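Local coordinates for probable enoyl-CoA hydratase/isomerase (Pseudomonas aeruginosa PA14, PDB 5WYB) that probably acts as a crotonase-fold hydratase or isomerase on enoyl-CoA thioesters, with likely hydro-lyase activity, at the interface of chains A and B. Numbering follows the deposited sequence. Chains: chain A/B, Probable enoyl-CoA hydratase/isomerase.

Contact 1: the interface of chains A and B. Residues chain A 158-159, 230; chain B 225, 234-235, 237-238.
A:Gln159 reaches from helix 157-165 of chain A to the C-terminal helical segment of chain B, where its amide meets the backbone of B:Leu225 and the side chain of B:Trp237. The protein belongs to the enoyl-CoA hydratase/isomerase (crotonase) family, whose members commonly assemble as trimers or hexamers; six copies make up the deposited assembly. A:Gln159 loses 73 Å² to the partner. Its CG is anti to the carbonyl carbon (chi1 -53°), and a bend at chi2 folds the amide over toward B:Leu225. NE2 donates to the main-chain O of B:Leu225, close to the end of helix 216-226, at 2.8 Å. This donor stands above the plane of the carbonyl, 47° out of it, rather than on a lone pair. The same nitrogen gives a longer bond of 3.2 Å to the hydroxyl OG1 of A:Thr158, one residue earlier on its own helix, so two acceptors from different chains fix the turn of the amide. Aliphatic packing follows the bond, with CB of A:Thr158 4.0 Å from CB of B:Leu225. On the other side of the glutamine, CB of A:Gln159 rests 3.9 Å from CB of B:Pro234, and OE1 lies near CA of that proline and CD1 of B:Trp237. The glutamine chain runs nearly perpendicular to that of the tryptophan, while its amide is tilted by 25° from the indole plane. B:Leu238, which starts helix 238-249, runs antiparallel to A:Gln159 and touches its CG with the CD2 branch. Farther along, the backbone O of A:Arg230 accepts from N of B:Asn235 at 2.9 Å. CD of B:Pro234 lies 3.3 Å from that same O of A:Arg230. The amide of B:Asn235 lies against the aliphatic base of A:Arg230, its CG 3.5 Å from CB.

Contact 2: the interface of chains A and B. Residues chain A 163, 229-230; chain B 229, 233-235.
A:Trp163 stands on the helical backbone of 157-165 (phi -61°, psi -41°) and faces B:Pro234 where the extended B:Ala233 gives way to the 3-10 helix 234-237. With CG anti to the backbone N (chi1 -166°), the tryptophan swings its indole out from the helix and presents one face of the six-membered ring to the proline. CG of B:Pro234 sits over that face, 3.7 Å from the ring centroid and offset toward the rim, in a CH-pi contact. Its nearest ring atom is CE3, at 3.3 Å, with CZ3 almost as close; the proline CD also reaches CZ3, at 3.8 Å. The proline comes at the indole nearly perpendicular to its side chain and meets it with the CG corner of its ring. A:Ala229 supports the tryptophan from within chain A, its CB lying at the ring edge and in the ring plane. In chain B, CB of B:Ala229 approaches CZ3 of A:Trp163 more loosely, at 4.4 Å. The methyl CB of B:Ala233 packs beside the backbone O of A:Arg230, the carbonyl already used by the amide N of B:Asn235. Thus the end of the 3-10 helix 227-230 in chain A abuts the start of 234-237 in chain B, with helix 157-165 of chain A supplying the aromatic surface beside them and helix 238-249 of chain B following directly after.

Contact 1: the interface of chains A and B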
loop_
_atom_site.group_PDB
_atom_site.type_symbol
_atom_site.label_atom_id
_atom_site.label_comp_id
_atom_site.label_asym_id
_atom_site.label_seq_id
_atom_site.Cartn_x
_atom_site.Cartn_y
_atom_site.Cartn_z
ATOM N N THR A 158 7.153 18.172 -4.194
ATOM C CA THR A 158 7.437 17.040 -5.067
ATOM C C THR A 158 6.290 16.047 -5.106
ATOM O O THR A 158 6.224 15.234 -6.030
ATOM C CB THR A 158 8.723 16.336 -4.636
ATOM O OG1 THR A 158 8.579 15.836 -3.301
ATOM C CG2 THR A 158 9.892 17.297 -4.680
ATOM N N GLN A 159 5.383 16.108 -4.142
ATOM C CA GLN A 159 4.225 15.229 -4.106
ATOM C C GLN A 159 2.934 15.949 -4.437
ATOM O O GLN A 159 2.094 15.405 -5.150
ATOM C CB GLN A 159 4.093 14.571 -2.720
ATOM C CG GLN A 159 5.343 13.865 -2.230
ATOM C CD GLN A 159 5.849 12.857 -3.222
ATOM O OE1 GLN A 159 5.104 12.007 -3.689
ATOM N NE2 GLN A 159 7.113 12.968 -3.582
ATOM N N ARG A 230 -4.309 10.216 -0.788
ATOM C CA ARG A 230 -2.961 10.692 -0.513
ATOM C C ARG A 230 -2.179 9.728 0.368
ATOM O O ARG A 230 -0.943 9.729 0.338
ATOM C CB ARG A 230 -3.027 12.066 0.137
ATOM C CG ARG A 230 -3.523 13.160 -0.790
ATOM C CD ARG A 230 -3.873 14.400 -0.003
ATOM N NE ARG A 230 -3.649 15.623 -0.768
ATOM C CZ ARG A 230 -3.782 16.847 -0.274
ATOM N NH1 ARG A 230 -4.148 17.022 0.985
ATOM N NH2 ARG A 230 -3.558 17.899 -1.040
ATOM N N LEU B 225 11.353 11.271 -6.775
ATOM C CA LEU B 225 10.375 11.788 -5.837
ATOM C C LEU B 225 9.058 12.151 -6.542
ATOM O O LEU B 225 8.014 11.897 -6.055
ATOM C CB LEU B 225 10.905 12.981 -5.064
ATOM C CG LEU B 225 11.895 12.750 -3.928
ATOM C CD1 LEU B 225 12.325 14.013 -3.238
ATOM C CD2 LEU B 225 11.308 11.782 -2.940
ATOM N N PRO B 234 1.365 9.418 -2.066
ATOM C CA PRO B 234 2.273 10.571 -1.943
ATOM C C PRO B 234 2.654 10.914 -0.516
ATOM O O PRO B 234 3.779 11.365 -0.280
ATOM C CB PRO B 234 1.471 11.712 -2.595
ATOM C CG PRO B 234 0.462 11.044 -3.435
ATOM C CD PRO B 234 0.111 9.776 -2.751
ATOM N N ASN B 235 1.745 10.747 0.443
ATOM C CA ASN B 235 2.058 11.147 1.812
ATOM C C ASN B 235 3.179 10.306 2.406
ATOM O O ASN B 235 3.888 10.764 3.306
ATOM C CB ASN B 235 0.818 11.052 2.693
ATOM C CG ASN B 235 -0.243 12.052 2.311
ATOM O OD1 ASN B 235 -0.112 12.757 1.313
ATOM N ND2 ASN B 235 -1.306 12.127 3.104
ATOM N N TRP B 237 5.936 9.639 1.139
ATOM C CA TRP B 237 7.240 10.108 0.690
ATOM C C TRP B 237 7.667 11.412 1.337
ATOM O O TRP B 237 8.816 11.823 1.156
ATOM C CB TRP B 237 7.247 10.295 -0.830
ATOM C CG TRP B 237 6.815 9.098 -1.577
ATOM C CD1 TRP B 237 5.551 8.788 -1.958
ATOM C CD2 TRP B 237 7.647 8.033 -2.038
ATOM N NE1 TRP B 237 5.537 7.594 -2.632
ATOM C CE2 TRP B 237 6.817 7.112 -2.695
ATOM C CE3 TRP B 237 9.015 7.767 -1.958
ATOM C CZ2 TRP B 237 7.307 5.946 -3.266
ATOM C CZ3 TRP B 237 9.500 6.609 -2.526
ATOM C CH2 TRP B 237 8.649 5.713 -3.173
ATOM N N LEU B 238 6.776 12.074 2.065
ATOM C CA LEU B 238 7.103 13.395 2.595
ATOM C C LEU B 238 8.318 13.386 3.511
ATOM O O LEU B 238 9.160 14.291 3.372
ATOM C CB LEU B 238 5.883 13.989 3.310
ATOM C CG LEU B 238 4.708 14.361 2.404
ATOM C CD1 LEU B 238 3.567 14.930 3.217
ATOM C CD2 LEU B 238 5.145 15.354 1.323
#

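Contact 2: the interface of chains A and B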
loop_
_atom_site.group_PDB
_atom_site.type_symbol
_atom_site.label_atom_id
_atom_site.label_comp_id
_atom_site.label_asym_id
_atom_site.label_seq_id
_atom_site.Cartn_x
_atom_site.Cartn_y
_atom_site.Cartn_z
ATOM N N TRP A 163 0.342 15.711 -7.991
ATOM C CA TRP A 163 -0.936 15.202 -7.530
ATOM C C TRP A 163 -2.100 15.932 -8.225
ATOM O O TRP A 163 -3.027 15.305 -8.592
ATOM C CB TRP A 163 -1.044 15.216 -6.006
ATOM C CG TRP A 163 -2.156 14.429 -5.382
ATOM C CD1 TRP A 163 -3.165 14.912 -4.712
ATOM C CD2 TRP A 163 -2.314 13.022 -5.373
ATOM N NE1 TRP A 163 -3.966 13.941 -4.278
ATOM C CE2 TRP A 163 -3.465 12.749 -4.671
ATOM C CE3 TRP A 163 -1.592 11.971 -5.891
ATOM C CZ2 TRP A 163 -3.923 11.470 -4.466
ATOM C CZ3 TRP A 163 -2.049 10.707 -5.686
ATOM C CH2 TRP A 163 -3.196 10.470 -4.980
ATOM N N ALA A 229 -6.866 9.266 -0.864
ATOM C CA ALA A 229 -5.927 8.703 -1.828
ATOM C C ALA A 229 -4.500 9.170 -1.583
ATOM O O ALA A 229 -3.563 8.566 -2.111
ATOM C CB ALA A 229 -6.360 9.042 -3.251
ATOM N N ARG A 230 -4.309 10.216 -0.788
ATOM C CA ARG A 230 -2.961 10.692 -0.513
ATOM C C ARG A 230 -2.179 9.728 0.368
ATOM O O ARG A 230 -0.943 9.729 0.338
ATOM C CB ARG A 230 -3.027 12.066 0.137
ATOM C CG ARG A 230 -3.523 13.160 -0.790
ATOM C CD ARG A 230 -3.873 14.400 -0.003
ATOM N NE ARG A 230 -3.649 15.623 -0.768
ATOM C CZ ARG A 230 -3.782 16.847 -0.274
ATOM N NH1 ARG A 230 -4.148 17.022 0.985
ATOM N NH2 ARG A 230 -3.558 17.899 -1.040
ATOM N N ALA B 229 4.329 8.549 -6.474
ATOM C CA ALA B 229 2.968 8.032 -6.395
ATOM C C ALA B 229 2.766 6.805 -7.272
ATOM O O ALA B 229 1.781 6.086 -7.095
ATOM C CB ALA B 229 1.964 9.120 -6.764
ATOM N N ALA B 233 1.643 5.804 -2.153
ATOM C CA ALA B 233 0.866 7.018 -1.988
ATOM C C ALA B 233 1.772 8.207 -1.674
ATOM O O ALA B 233 2.840 8.044 -1.081
ATOM C CB ALA B 233 -0.163 6.841 -0.880
ATOM N N PRO B 234 1.365 9.418 -2.066
ATOM C CA PRO B 234 2.273 10.571 -1.943
ATOM C C PRO B 234 2.654 10.914 -0.516
ATOM O O PRO B 234 3.779 11.365 -0.280
ATOM C CB PRO B 234 1.471 11.712 -2.595
ATOM C CG PRO B 234 0.462 11.044 -3.435
ATOM C CD PRO B 234 0.111 9.776 -2.751
ATOM N N ASN B 235 1.745 10.747 0.443
ATOM C CA ASN B 235 2.058 11.147 1.812
ATOM C C ASN B 235 3.179 10.306 2.406
ATOM O O ASN B 235 3.888 10.764 3.306
ATOM C CB ASN B 235 0.818 11.052 2.693
ATOM C CG ASN B 235 -0.243 12.052 2.311
ATOM O OD1 ASN B 235 -0.112 12.757 1.313
ATOM N ND2 ASN B 235 -1.306 12.127 3.104
#

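Contact 1 and contact 2 are neighbouring parts of one interface, the centres of their C-alpha atoms about 6 Å apart, and they share A:Arg230, B:Pro234 and B:Asn235. Helix 157-165 of chain A serves both, giving polar and aliphatic groups to contact 1 and an aromatic face to contact 2. The 3-10 helix 234-237 of chain B therefore meets chain A through two kinds of packing at once. The A-B interface is not an exact two-fold, and here chain A and chain B contribute different surfaces, which may suit a ring-like arrangement within the six-copy assembly.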